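Local structure of putative N-acetylmuramoyl-L-alanine amidase,autolysin cwp6 (Peptoclostridium difficile, 5J72) at residues I5-K10 with K102-T107; S18-K23 with G59-N64. The protein probably hydrolyses the amide bond between N-acetylmuramoyl and L-alanine in peptidoglycan as a zinc-dependent autolysin, and carries CWB2 modules that anchor it to the cell wall. All blocks are in the same frame, centred on the assembly; numbering follows the deposited sequence. Where two conformers were deposited one is given.

Contact 1 of 2, residues I5-K10 with K102-T107; sequences INLQRK and KDYDVT. With CA (calcium ion), chain C.
The ring of Tyr104 is clasped on both faces: Asp103 CB lies over the centre of one, and Ile5 CD1 sits over the centre of the other, 4.2 Å from the centroid and only 11° off the ring normal, a CH-pi contact. Ile5 CB also reaches Tyr104 CE2 at 3.6 Å, while Leu7 CD1 comes to the ring's edge near its plane. At the tip of the ring, Tyr104 OH and Ile5 N share a water that lies 2.6 Å from Tyr104 OH and accepts from Ile5 N-H. The Lys10 side chain curls, bent at chi2, chi3 and chi4, so that NZ donates to Asp103 O of the 3-10 segment over 2.8 Å, from above the carbonyl plane. A second water accepts from NZ and can donate to Asp105 O. Beyond it, Val106 CG2 packs 4.0 Å from Leu7 CD1. On the side turned from Tyr104, Asn6, with CG anti to the backbone N (chi1 -176°), binds calcium through OD1 at 2.6 Å; four waters also bind the ion, at the site to which Asp154 belongs, one within hydrogen-bonding reach of Ile5 O. Beside this calcium site, strand 3-7 thus packs its side chains against the 3-10 segment at Tyr104, and Thr107 N to Lys10 O, 2.9 Å with an N-H...O angle of 161°, begins the parallel pairing of strands 11-13 and 106-113.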
loop_
_atom_site.group_PDB
_atom_site.type_symbol
_atom_site.label_atom_id
_atom_site.label_comp_id
_atom_site.label_asym_id
_atom_site.label_seq_id
_atom_site.Cartn_x
_atom_site.Cartn_y
_atom_site.Cartn_z
ATOM N N ILE A 5 -18.163 15.031 19.094
ATOM C CA ILE A 5 -17.431 13.840 19.555
ATOM C C ILE A 5 -16.661 13.261 18.328
ATOM O O ILE A 5 -17.298 12.841 17.361
ATOM C CB ILE A 5 -18.464 12.808 20.061
ATOM C CG1 ILE A 5 -19.189 13.341 21.309
ATOM C CG2 ILE A 5 -17.775 11.501 20.406
ATOM C CD1 ILE A 5 -20.390 12.378 21.727
ATOM N N ASN A 6 -15.380 13.157 18.416
ATOM C CA ASN A 6 -14.595 12.656 17.272
ATOM C C ASN A 6 -13.937 11.326 17.632
ATOM O O ASN A 6 -12.988 11.327 18.436
ATOM C CB ASN A 6 -13.508 13.667 16.951
ATOM C CG ASN A 6 -12.714 13.225 15.696
ATOM O OD1 ASN A 6 -13.244 12.548 14.783
ATOM N ND2 ASN A 6 -11.477 13.616 15.535
ATOM N N LEU A 7 -14.443 10.223 17.060
ATOM C CA LEU A 7 -13.899 8.889 17.342
ATOM C C LEU A 7 -12.994 8.494 16.166
ATOM O O LEU A 7 -13.360 8.697 15.003
ATOM C CB LEU A 7 -15.033 7.842 17.458
ATOM C CG LEU A 7 -16.024 8.158 18.619
ATOM C CD1 LEU A 7 -17.058 6.955 18.695
ATOM C CD2 LEU A 7 -15.264 8.378 19.953
ATOM N N GLN A 8 -11.842 7.945 16.472
ATOM C CA GLN A 8 -10.917 7.586 15.348
ATOM C C GLN A 8 -11.399 6.402 14.478
ATOM O O GLN A 8 -11.339 6.464 13.227
ATOM C CB GLN A 8 -9.556 7.286 15.932
ATOM C CG GLN A 8 -8.525 6.799 14.845
ATOM C CD GLN A 8 -7.214 6.442 15.511
ATOM O OE1 GLN A 8 -7.190 6.014 16.661
ATOM N NE2 GLN A 8 -6.071 6.572 14.759
ATOM N N ARG A 9 -11.927 5.330 15.124
ATOM C CA ARG A 9 -12.301 4.066 14.425
ATOM C C ARG A 9 -13.715 3.701 14.672
ATOM O O ARG A 9 -14.171 3.836 15.794
ATOM C CB ARG A 9 -11.500 2.866 15.002
ATOM C CG ARG A 9 -10.019 3.121 15.234
ATOM C CD ARG A 9 -9.156 1.830 15.184
ATOM N NE ARG A 9 -7.775 2.249 15.521
ATOM C CZ ARG A 9 -6.863 2.697 14.647
ATOM N NH1 ARG A 9 -5.679 3.109 15.066
ATOM N NH2 ARG A 9 -7.125 2.709 13.359
ATOM N N LYS A 10 -14.442 3.225 13.631
ATOM C CA LYS A 10 -15.822 2.807 13.801
ATOM C C LYS A 10 -15.923 1.273 13.632
ATOM O O LYS A 10 -16.982 0.676 13.847
ATOM C CB LYS A 10 -16.682 3.464 12.745
ATOM C CG LYS A 10 -16.664 5.021 12.864
ATOM C CD LYS A 10 -17.066 5.439 14.297
ATOM C CE LYS A 10 -18.516 5.771 14.442
ATOM N NZ LYS A 10 -19.132 6.418 13.204
ATOM N N LYS A 102 -26.570 7.146 17.256
ATOM C CA LYS A 102 -26.143 6.090 16.407
ATOM C C LYS A 102 -24.938 6.498 15.549
ATOM O O LYS A 102 -24.224 5.611 15.043
ATOM C CB LYS A 102 -27.263 5.631 15.463
ATOM C CG LYS A 102 -28.277 4.678 16.179
ATOM C CD LYS A 102 -28.014 3.140 15.901
ATOM C CE LYS A 102 -28.098 2.282 17.181
ATOM N NZ LYS A 102 -27.339 0.950 17.109
ATOM N N ASP A 103 -24.722 7.796 15.368
ATOM C CA ASP A 103 -23.545 8.186 14.579
ATOM C C ASP A 103 -22.231 7.738 15.266
ATOM O O ASP A 103 -21.167 7.745 14.603
ATOM C CB ASP A 103 -23.435 9.716 14.513
ATOM C CG ASP A 103 -24.543 10.375 13.738
ATOM O OD1 ASP A 103 -24.662 11.595 13.828
ATOM O OD2 ASP A 103 -25.299 9.660 13.042
ATOM N N TYR A 104 -22.266 7.399 16.561
ATOM C CA TYR A 104 -21.029 7.002 17.250
ATOM C C TYR A 104 -20.925 5.475 17.472
ATOM O O TYR A 104 -19.998 5.041 18.131
ATOM C CB TYR A 104 -20.909 7.720 18.621
ATOM C CG TYR A 104 -21.100 9.194 18.401
ATOM C CD1 TYR A 104 -22.310 9.812 18.722
ATOM C CD2 TYR A 104 -20.126 9.956 17.734
ATOM C CE1 TYR A 104 -22.563 11.133 18.373
ATOM C CE2 TYR A 104 -20.381 11.292 17.367
ATOM C CZ TYR A 104 -21.609 11.860 17.686
ATOM O OH TYR A 104 -21.966 13.111 17.252
ATOM N N ASP A 105 -21.838 4.684 16.925
ATOM C CA ASP A 105 -21.767 3.211 17.155
ATOM C C ASP A 105 -20.475 2.633 16.607
ATOM O O ASP A 105 -20.077 2.992 15.486
ATOM C CB ASP A 105 -22.891 2.559 16.363
ATOM C CG ASP A 105 -24.256 2.706 17.002
ATOM O OD1 ASP A 105 -24.352 3.296 18.089
ATOM O OD2 ASP A 105 -25.210 2.243 16.412
ATOM N N VAL A 106 -19.836 1.743 17.338
ATOM C CA VAL A 106 -18.570 1.152 16.893
ATOM C C VAL A 106 -18.748 -0.333 16.838
ATOM O O VAL A 106 -19.220 -0.902 17.846
ATOM C CB VAL A 106 -17.449 1.572 17.889
ATOM C CG1 VAL A 106 -16.180 0.763 17.616
ATOM C CG2 VAL A 106 -17.188 3.086 17.750
ATOM N N THR A 107 -18.453 -0.963 15.677
ATOM C CA THR A 107 -18.644 -2.398 15.534
ATOM C C THR A 107 -17.355 -3.141 15.862
ATOM O O THR A 107 -16.273 -2.833 15.312
ATOM C CB THR A 107 -19.106 -2.698 14.091
ATOM O OG1 THR A 107 -20.291 -1.958 13.852
ATOM C CG2 THR A 107 -19.392 -4.176 13.891
HETATM CA CA CA C . -14.869 13.513 12.932
HETATM O O HOH W 1 -20.021 14.759 16.812
HETATM O O HOH W 2 -16.191 14.357 14.750
HETATM O O HOH W 3 -20.418 0.803 13.501
HETATM O O HOH W 4 -21.264 4.732 13.484
HETATM O O HOH W 5 -15.871 11.418 12.787
HETATM O O HOH W 6 -16.463 14.428 11.917
HETATM O O HOH W 7 -13.537 12.628 11.278
#

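Contact 2 of 2, residues S18-K23 with G59-N64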
loop_
_atom_site.group_PDB
_atom_site.type_symbol
_atom_site.label_atom_id
_atom_site.label_comp_id
_atom_site.label_asym_id
_atom_site.label_seq_id
_atom_site.Cartn_x
_atom_site.Cartn_y
_atom_site.Cartn_z
ATOM N N SER A 18 -8.584 3.284 20.071
ATOM C CA SER A 18 -9.141 4.301 19.196
ATOM C C SER A 18 -9.018 5.667 19.883
ATOM O O SER A 18 -9.494 5.846 21.018
ATOM C CB SER A 18 -10.615 3.990 18.890
ATOM O OG SER A 18 -11.204 5.043 18.129
ATOM N N ASN A 19 -8.394 6.656 19.210
ATOM C CA ASN A 19 -8.320 7.948 19.858
ATOM C C ASN A 19 -9.691 8.625 19.870
ATOM O O ASN A 19 -10.412 8.585 18.866
ATOM C CB ASN A 19 -7.317 8.897 19.116
ATOM C CG ASN A 19 -5.923 8.361 19.126
ATOM O OD1 ASN A 19 -5.531 7.719 20.107
ATOM N ND2 ASN A 19 -5.121 8.598 18.095
ATOM N N ALA A 20 -10.028 9.291 20.970
ATOM C CA ALA A 20 -11.312 10.006 21.057
ATOM C C ALA A 20 -11.067 11.425 21.518
ATOM O O ALA A 20 -10.236 11.678 22.406
ATOM C CB ALA A 20 -12.242 9.339 22.072
ATOM N N SER A 21 -11.802 12.334 20.944
ATOM C CA SER A 21 -11.695 13.727 21.298
ATOM C C SER A 21 -13.123 14.300 21.410
ATOM O O SER A 21 -13.910 14.160 20.454
ATOM C CB SER A 21 -10.890 14.431 20.195
ATOM O OG SER A 21 -10.976 15.837 20.316
ATOM N N VAL A 22 -13.463 14.903 22.556
ATOM C CA VAL A 22 -14.738 15.555 22.768
ATOM C C VAL A 22 -14.526 17.063 23.056
ATOM O O VAL A 22 -13.741 17.428 23.938
ATOM C CB VAL A 22 -15.510 14.903 23.914
ATOM C CG1 VAL A 22 -16.821 15.634 24.141
ATOM C CG2 VAL A 22 -15.795 13.435 23.560
ATOM N N LYS A 23 -15.238 17.919 22.326
ATOM C CA LYS A 23 -15.079 19.358 22.509
ATOM C C LYS A 23 -16.400 19.941 22.905
ATOM O O LYS A 23 -17.400 19.640 22.224
ATOM C CB LYS A 23 -14.611 19.970 21.164
ATOM C CG LYS A 23 -14.197 21.458 21.306
ATOM C CD LYS A 23 -13.383 21.895 20.049
ATOM C CE LYS A 23 -12.048 22.494 20.411
ATOM N NZ LYS A 23 -12.213 23.632 21.349
ATOM N N GLY A 59 -8.375 11.317 24.750
ATOM C CA GLY A 59 -7.920 10.102 25.402
ATOM C C GLY A 59 -8.069 8.987 24.411
ATOM O O GLY A 59 -8.291 9.192 23.195
ATOM N N VAL A 60 -7.981 7.751 24.941
ATOM C CA VAL A 60 -8.032 6.590 24.078
ATOM C C VAL A 60 -9.099 5.587 24.528
ATOM O O VAL A 60 -9.167 5.346 25.724
ATOM C CB VAL A 60 -6.631 5.929 24.182
ATOM C CG1 VAL A 60 -6.631 4.581 23.400
ATOM C CG2 VAL A 60 -5.518 6.907 23.635
ATOM N N ILE A 61 -9.934 5.050 23.641
ATOM C CA ILE A 61 -10.873 4.009 24.057
ATOM C C ILE A 61 -10.099 2.681 23.822
ATOM O O ILE A 61 -9.534 2.485 22.747
ATOM C CB ILE A 61 -12.179 4.041 23.190
ATOM C CG1 ILE A 61 -12.904 5.424 23.381
ATOM C CG2 ILE A 61 -13.105 2.844 23.605
ATOM C CD1 ILE A 61 -13.904 5.685 22.195
ATOM N N ASN A 62 -10.054 1.788 24.832
ATOM C CA ASN A 62 -9.365 0.497 24.690
ATOM C C ASN A 62 -10.468 -0.571 24.599
ATOM O O ASN A 62 -11.145 -0.782 25.598
ATOM C CB ASN A 62 -8.512 0.250 25.967
ATOM C CG ASN A 62 -7.323 1.216 25.942
ATOM O OD1 ASN A 62 -6.366 0.969 25.187
ATOM N ND2 ASN A 62 -7.305 2.316 26.688
ATOM N N TYR A 63 -10.652 -1.189 23.458
ATOM C CA TYR A 63 -11.707 -2.157 23.258
ATOM C C TYR A 63 -11.221 -3.537 23.805
ATOM O O TYR A 63 -11.035 -4.479 23.040
ATOM C CB TYR A 63 -12.025 -2.233 21.743
ATOM C CG TYR A 63 -12.750 -0.966 21.322
ATOM C CD1 TYR A 63 -12.059 0.106 20.758
ATOM C CD2 TYR A 63 -14.125 -0.822 21.529
ATOM C CE1 TYR A 63 -12.723 1.281 20.397
ATOM C CE2 TYR A 63 -14.788 0.356 21.202
ATOM C CZ TYR A 63 -14.083 1.401 20.631
ATOM O OH TYR A 63 -14.712 2.576 20.378
ATOM N N ASN A 64 -11.192 -3.475 25.139
ATOM C CA ASN A 64 -10.676 -4.670 25.782
ATOM C C ASN A 64 -11.773 -5.489 26.452
ATOM O O ASN A 64 -11.469 -6.199 27.406
ATOM C CB ASN A 64 -9.653 -4.271 26.858
ATOM C CG ASN A 64 -8.349 -3.721 26.358
ATOM O OD1 ASN A 64 -7.615 -3.098 27.155
ATOM N ND2 ASN A 64 -7.973 -3.890 25.074
HETATM O O HOH W 8 -13.849 4.542 18.509
#
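Four backbone hydrogen bonds carry this pairing, two at each of two hydrogen-bonded pairs. Between Ser18 and Ile61, Ile61 N reaches Ser18 O at 2.8 Å and Ser18 N reaches Ile61 O at 2.9 Å, both donors lying in the plane of the accepting carbonyl. Between Ala20 and Gly59, Ala20 N to Gly59 O is the straightest bond, at 175°, although its donor stands above the carbonyl plane; Gly59 N returns a bond to Ala20 O nearly along the C=O axis. Asn19 and Val60 form the intervening non-hydrogen-bonded pair, their CA atoms 4.4 Å apart. This antiparallel beta ladder joins strands 16-24 and 56-63 of the N-terminal domain, and the 135° between their directions shows a marked twist. Side-chain contacts divide between the faces. On the face of Ser18, Ala20 and Ile61, Ala20 CB meets Ile61 CD1, and the same isoleucine packs on Leu7 of strand 3-7 and Leu44 of strand 42-51. Asn19 and Val60, both exposed, run side by side on the other, with Asn19 OD1 3.6 Å from Val60 CG2. The aromatic contact is edge-on: Ser18 CB lies in the plane of the Tyr63 ring, 3.7 Å from CE1, while Ile61 CG2 lies over one face toward the rim. A water joins the two hydroxyls, 2.7 Å from Ser18 OG and 2.8 Å from Tyr63 OH; Ser18 OG also accepts from Arg9 N.

How the contacts relate
Both contacts belong to the N-terminal domain and lie about 10 Å apart, centre to centre, joined by strand 3-7 running antiparallel to strand 16-24: Asn6 N approaches Ser21 O at 2.7 Å and Gln8 N approaches Asn19 O at 2.9 Å, both probable hydrogen bonds. Each is partly buried, but their chemistry differs. Contact 2 is regular ladder pairing, with one face buried and the other, at Asn19 and Val60, exposed. Contact 1 has a single direct backbone bond, and depends on a lysine, shared waters and a clasped aromatic ring where strand ends meet, with calcium alongside. The two also pack together where Val106 CG1 lies 3.6 Å from Tyr63 OH.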